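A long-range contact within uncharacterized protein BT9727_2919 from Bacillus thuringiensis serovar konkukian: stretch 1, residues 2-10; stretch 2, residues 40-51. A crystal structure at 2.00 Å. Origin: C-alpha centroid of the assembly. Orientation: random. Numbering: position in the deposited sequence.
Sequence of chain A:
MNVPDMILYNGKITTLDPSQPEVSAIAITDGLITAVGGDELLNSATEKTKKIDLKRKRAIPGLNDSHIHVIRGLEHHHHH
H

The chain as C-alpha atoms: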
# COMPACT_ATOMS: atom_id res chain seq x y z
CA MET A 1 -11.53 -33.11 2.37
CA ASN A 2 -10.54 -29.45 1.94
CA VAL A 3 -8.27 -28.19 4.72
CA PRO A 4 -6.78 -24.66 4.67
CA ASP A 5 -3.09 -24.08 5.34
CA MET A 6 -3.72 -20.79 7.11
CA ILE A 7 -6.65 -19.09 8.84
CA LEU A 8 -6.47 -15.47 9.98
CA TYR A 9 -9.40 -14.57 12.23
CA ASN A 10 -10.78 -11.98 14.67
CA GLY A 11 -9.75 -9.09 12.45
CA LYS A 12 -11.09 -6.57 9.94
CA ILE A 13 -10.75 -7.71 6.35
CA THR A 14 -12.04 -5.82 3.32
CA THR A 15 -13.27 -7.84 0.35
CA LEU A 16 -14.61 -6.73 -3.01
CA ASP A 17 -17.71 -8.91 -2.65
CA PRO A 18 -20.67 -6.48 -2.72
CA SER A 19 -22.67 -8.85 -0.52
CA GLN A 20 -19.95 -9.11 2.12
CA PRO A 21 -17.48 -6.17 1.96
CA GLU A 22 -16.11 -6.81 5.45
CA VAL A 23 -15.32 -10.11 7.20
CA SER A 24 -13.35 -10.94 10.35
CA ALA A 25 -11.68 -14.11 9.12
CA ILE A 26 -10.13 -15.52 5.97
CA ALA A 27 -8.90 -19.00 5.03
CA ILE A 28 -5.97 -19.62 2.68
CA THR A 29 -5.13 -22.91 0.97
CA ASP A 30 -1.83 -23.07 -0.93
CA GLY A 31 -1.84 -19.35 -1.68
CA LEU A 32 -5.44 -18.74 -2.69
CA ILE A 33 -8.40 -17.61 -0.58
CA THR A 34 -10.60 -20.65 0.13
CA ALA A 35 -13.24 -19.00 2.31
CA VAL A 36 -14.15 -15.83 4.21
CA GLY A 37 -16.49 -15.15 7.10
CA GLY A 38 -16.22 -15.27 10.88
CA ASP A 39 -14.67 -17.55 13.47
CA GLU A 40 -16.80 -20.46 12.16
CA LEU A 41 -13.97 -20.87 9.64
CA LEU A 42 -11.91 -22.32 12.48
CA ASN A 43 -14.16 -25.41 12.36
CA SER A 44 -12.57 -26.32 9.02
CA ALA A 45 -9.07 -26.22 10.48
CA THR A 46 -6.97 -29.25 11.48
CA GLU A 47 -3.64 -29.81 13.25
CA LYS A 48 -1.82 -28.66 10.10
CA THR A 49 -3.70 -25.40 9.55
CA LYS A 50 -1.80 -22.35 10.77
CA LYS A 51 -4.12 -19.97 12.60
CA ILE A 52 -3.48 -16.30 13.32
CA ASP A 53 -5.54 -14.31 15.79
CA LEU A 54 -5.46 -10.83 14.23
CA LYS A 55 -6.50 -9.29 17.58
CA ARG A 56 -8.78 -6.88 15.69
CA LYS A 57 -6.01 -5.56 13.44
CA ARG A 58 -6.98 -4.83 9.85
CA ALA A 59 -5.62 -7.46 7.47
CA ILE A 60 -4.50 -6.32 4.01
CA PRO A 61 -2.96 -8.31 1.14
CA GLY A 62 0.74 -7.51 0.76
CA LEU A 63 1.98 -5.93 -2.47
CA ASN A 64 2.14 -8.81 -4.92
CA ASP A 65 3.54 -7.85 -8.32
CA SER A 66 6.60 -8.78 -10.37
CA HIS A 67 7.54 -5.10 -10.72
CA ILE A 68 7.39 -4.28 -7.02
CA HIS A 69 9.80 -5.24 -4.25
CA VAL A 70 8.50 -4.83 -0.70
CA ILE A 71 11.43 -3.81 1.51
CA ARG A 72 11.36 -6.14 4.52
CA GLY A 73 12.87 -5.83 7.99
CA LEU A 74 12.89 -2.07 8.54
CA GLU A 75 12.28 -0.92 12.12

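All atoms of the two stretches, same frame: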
# COMPACT_ATOMS: atom_id res chain seq x y z
N ASN A 2 -11.26 -30.71 2.13
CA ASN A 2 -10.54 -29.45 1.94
C ASN A 2 -10.11 -28.81 3.26
O ASN A 2 -10.95 -28.35 4.04
CB ASN A 2 -11.41 -28.45 1.18
CG ASN A 2 -12.04 -29.06 -0.06
OD1 ASN A 2 -11.35 -29.56 -0.94
ND2 ASN A 2 -13.37 -29.01 -0.13
N VAL A 3 -8.80 -28.78 3.50
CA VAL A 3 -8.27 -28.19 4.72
C VAL A 3 -7.36 -27.01 4.37
O VAL A 3 -6.43 -27.16 3.58
CB VAL A 3 -7.45 -29.23 5.53
CG1 VAL A 3 -6.98 -28.61 6.83
CG2 VAL A 3 -8.29 -30.46 5.80
N PRO A 4 -7.61 -25.83 4.96
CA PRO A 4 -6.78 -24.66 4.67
C PRO A 4 -5.42 -24.73 5.35
O PRO A 4 -5.27 -25.36 6.40
CB PRO A 4 -7.62 -23.50 5.21
CG PRO A 4 -8.31 -24.12 6.39
CD PRO A 4 -8.74 -25.48 5.85
N ASP A 5 -4.42 -24.09 4.75
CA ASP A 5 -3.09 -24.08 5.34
C ASP A 5 -2.99 -23.00 6.39
O ASP A 5 -2.25 -23.13 7.37
CB ASP A 5 -2.02 -23.84 4.27
CG ASP A 5 -2.04 -24.89 3.18
OD1 ASP A 5 -2.31 -26.07 3.49
OD2 ASP A 5 -1.77 -24.53 2.01
N MET A 6 -3.75 -21.92 6.20
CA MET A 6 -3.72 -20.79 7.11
C MET A 6 -5.11 -20.20 7.31
O MET A 6 -5.92 -20.17 6.38
CB MET A 6 -2.77 -19.73 6.56
CG MET A 6 -2.90 -18.35 7.19
SD MET A 6 -2.29 -18.28 8.88
CE MET A 6 -0.49 -18.32 8.55
N ILE A 7 -5.38 -19.72 8.52
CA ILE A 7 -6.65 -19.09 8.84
C ILE A 7 -6.37 -17.88 9.72
O ILE A 7 -5.88 -18.02 10.84
CB ILE A 7 -7.60 -20.03 9.61
CG1 ILE A 7 -8.04 -21.17 8.70
CG2 ILE A 7 -8.80 -19.24 10.13
CD1 ILE A 7 -9.03 -22.13 9.35
N LEU A 8 -6.66 -16.69 9.20
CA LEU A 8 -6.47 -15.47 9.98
C LEU A 8 -7.88 -15.10 10.42
O LEU A 8 -8.77 -15.00 9.59
CB LEU A 8 -5.89 -14.35 9.12
CG LEU A 8 -4.48 -14.54 8.53
CD1 LEU A 8 -4.54 -15.44 7.31
CD2 LEU A 8 -3.93 -13.18 8.12
N TYR A 9 -8.08 -14.92 11.73
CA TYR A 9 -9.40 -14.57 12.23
C TYR A 9 -9.38 -13.45 13.27
O TYR A 9 -8.32 -12.97 13.68
CB TYR A 9 -10.08 -15.80 12.84
CG TYR A 9 -9.37 -16.32 14.07
CD1 TYR A 9 -8.16 -16.99 13.97
CD2 TYR A 9 -9.90 -16.09 15.34
CE1 TYR A 9 -7.47 -17.42 15.11
CE2 TYR A 9 -9.22 -16.51 16.49
CZ TYR A 9 -8.01 -17.17 16.37
OH TYR A 9 -7.36 -17.56 17.51
N ASN A 10 -10.58 -13.04 13.69
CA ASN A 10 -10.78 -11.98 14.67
C ASN A 10 -10.13 -10.66 14.25
O ASN A 10 -9.50 -9.96 15.07
CB ASN A 10 -10.27 -12.43 16.05
CG ASN A 10 -10.57 -11.42 17.13
OD1 ASN A 10 -11.66 -10.86 17.18
ND2 ASN A 10 -9.60 -11.19 18.02
N GLU A 40 -16.32 -19.10 12.48
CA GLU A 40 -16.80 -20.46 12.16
C GLU A 40 -15.79 -21.14 11.23
O GLU A 40 -15.73 -22.36 11.16
CB GLU A 40 -18.20 -20.45 11.51
CG GLU A 40 -18.30 -19.81 10.13
CD GLU A 40 -18.22 -18.29 10.16
OE1 GLU A 40 -18.15 -17.72 11.27
OE2 GLU A 40 -18.23 -17.67 9.07
N LEU A 41 -14.99 -20.33 10.53
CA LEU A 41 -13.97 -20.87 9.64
C LEU A 41 -13.00 -21.77 10.40
O LEU A 41 -12.41 -22.70 9.83
CB LEU A 41 -13.19 -19.73 8.98
CG LEU A 41 -13.51 -19.36 7.53
CD1 LEU A 41 -14.99 -19.06 7.35
CD2 LEU A 41 -12.65 -18.14 7.13
N LEU A 42 -12.82 -21.51 11.69
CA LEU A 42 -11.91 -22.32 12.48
C LEU A 42 -12.37 -23.78 12.59
O LEU A 42 -11.58 -24.66 12.93
CB LEU A 42 -11.74 -21.71 13.88
CG LEU A 42 -10.98 -20.38 13.89
CD1 LEU A 42 -11.11 -19.70 15.27
CD2 LEU A 42 -9.52 -20.65 13.55
N ASN A 43 -13.64 -24.04 12.30
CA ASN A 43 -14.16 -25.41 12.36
C ASN A 43 -13.61 -26.27 11.23
O ASN A 43 -13.62 -27.50 11.31
CB ASN A 43 -15.69 -25.42 12.30
CG ASN A 43 -16.32 -24.72 13.48
OD1 ASN A 43 -15.86 -24.85 14.61
ND2 ASN A 43 -17.39 -23.97 13.22
N SER A 44 -13.12 -25.61 10.18
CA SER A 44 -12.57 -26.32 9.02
C SER A 44 -11.09 -26.63 9.20
O SER A 44 -10.51 -27.39 8.43
CB SER A 44 -12.74 -25.46 7.76
OG SER A 44 -11.84 -24.37 7.79
N ALA A 45 -10.48 -26.03 10.21
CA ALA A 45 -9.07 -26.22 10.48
C ALA A 45 -8.74 -27.59 11.08
O ALA A 45 -9.59 -28.26 11.66
CB ALA A 45 -8.57 -25.12 11.42
N THR A 46 -7.48 -28.00 10.92
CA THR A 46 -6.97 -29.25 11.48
C THR A 46 -5.56 -28.97 11.98
O THR A 46 -5.00 -27.90 11.72
CB THR A 46 -6.92 -30.39 10.42
OG1 THR A 46 -6.00 -30.05 9.38
CG2 THR A 46 -8.29 -30.64 9.84
N GLU A 47 -4.98 -29.93 12.69
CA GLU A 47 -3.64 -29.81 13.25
C GLU A 47 -2.65 -29.06 12.35
O GLU A 47 -1.83 -28.27 12.84
CB GLU A 47 -3.08 -31.20 13.56
CG GLU A 47 -3.91 -32.00 14.56
CD GLU A 47 -3.57 -31.66 16.01
OE1 GLU A 47 -2.43 -31.95 16.44
OE2 GLU A 47 -4.45 -31.11 16.71
N LYS A 48 -2.73 -29.29 11.05
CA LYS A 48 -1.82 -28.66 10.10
C LYS A 48 -2.11 -27.20 9.75
O LYS A 48 -1.20 -26.46 9.37
CB LYS A 48 -1.79 -29.48 8.81
CG LYS A 48 -1.30 -30.91 9.00
CD LYS A 48 -1.07 -31.61 7.67
CE LYS A 48 -0.56 -33.03 7.87
NZ LYS A 48 -0.26 -33.68 6.56
N THR A 49 -3.35 -26.77 9.89
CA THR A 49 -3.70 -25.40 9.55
C THR A 49 -3.11 -24.37 10.50
O THR A 49 -3.32 -24.44 11.71
CB THR A 49 -5.23 -25.21 9.51
OG1 THR A 49 -5.73 -25.09 10.85
CG2 THR A 49 -5.90 -26.40 8.86
N LYS A 50 -2.37 -23.41 9.96
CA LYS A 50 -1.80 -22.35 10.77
C LYS A 50 -2.92 -21.35 11.03
O LYS A 50 -3.66 -21.00 10.11
CB LYS A 50 -0.66 -21.63 10.05
CG LYS A 50 0.61 -22.44 9.86
CD LYS A 50 0.60 -23.24 8.56
CE LYS A 50 0.69 -22.32 7.35
NZ LYS A 50 0.75 -23.08 6.07
N LYS A 51 -3.07 -20.91 12.27
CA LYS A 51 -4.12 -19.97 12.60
C LYS A 51 -3.53 -18.72 13.25
O LYS A 51 -2.66 -18.81 14.11
CB LYS A 51 -5.16 -20.62 13.51
CG LYS A 51 -4.58 -21.49 14.60
CD LYS A 51 -5.66 -22.20 15.39
CE LYS A 51 -6.44 -23.18 14.52
NZ LYS A 51 -7.43 -23.96 15.31
O HOH W 1 -11.85 -28.93 6.57

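Two short parallel strands form the spine of this contact, and a looped segment folds over the side chains on one of their faces. The strand pairing is set by two backbone hydrogen bonds that straddle Met6: Lys50 N donates to Asp5 O at 2.6 Å, and Ile7 N donates to Lys50 O at 2.7 Å. Lys50 thus uses both its amide and its carbonyl on the residues before and after Met6, the usual parallel pattern. A CA-H...O contact lies between them, Met6 CA 3.0 Å from Lys50 O, and another continues the pairing beyond, Lys51 CA 3.2 Å from Ile7 O.

The principal bump is Ile7, the residue of stretch 1 most covered by stretch 2. The longer branch of its side chain ends in a methyl that enters a hollow lined by Leu41, Leu42, Ser44 and Ala45: Ile7 CD1 lies 3.7 Å from Ala45 CB and 3.5 Å from Leu41 O. Ala45 offers only a methyl here, so the isoleucine tip can come close. The hollow's curved wall is held by Ser44, whose OG donates to Leu41 O at 2.7 Å; this small polar side chain satisfies its hydroxyl within its own loop while lying beside Pro4, with Pro4 CG 3.8 Å from Ser44 OG.

Leu42 fits its forked end between two neighbours. Leu42 CD2 meets Ile7 CG2 at 3.8 Å and also lies 3.9 Å from Tyr9 CD1; Leu42 CD1 sits 3.8 Å from the centroid of the Tyr9 ring, almost directly over one face. Both methyls thus rest against the flat aromatic surface, which suits their rounded shape.

On the face shared by Met6 and Lys50, the flexible methionine bends so that Met6 CE reaches 3.6 Å from Lys50 CB, packing against the aliphatic part of the lysine. At the edge, a water bridges the stretches, donating to Asn2 O and Ser44 O.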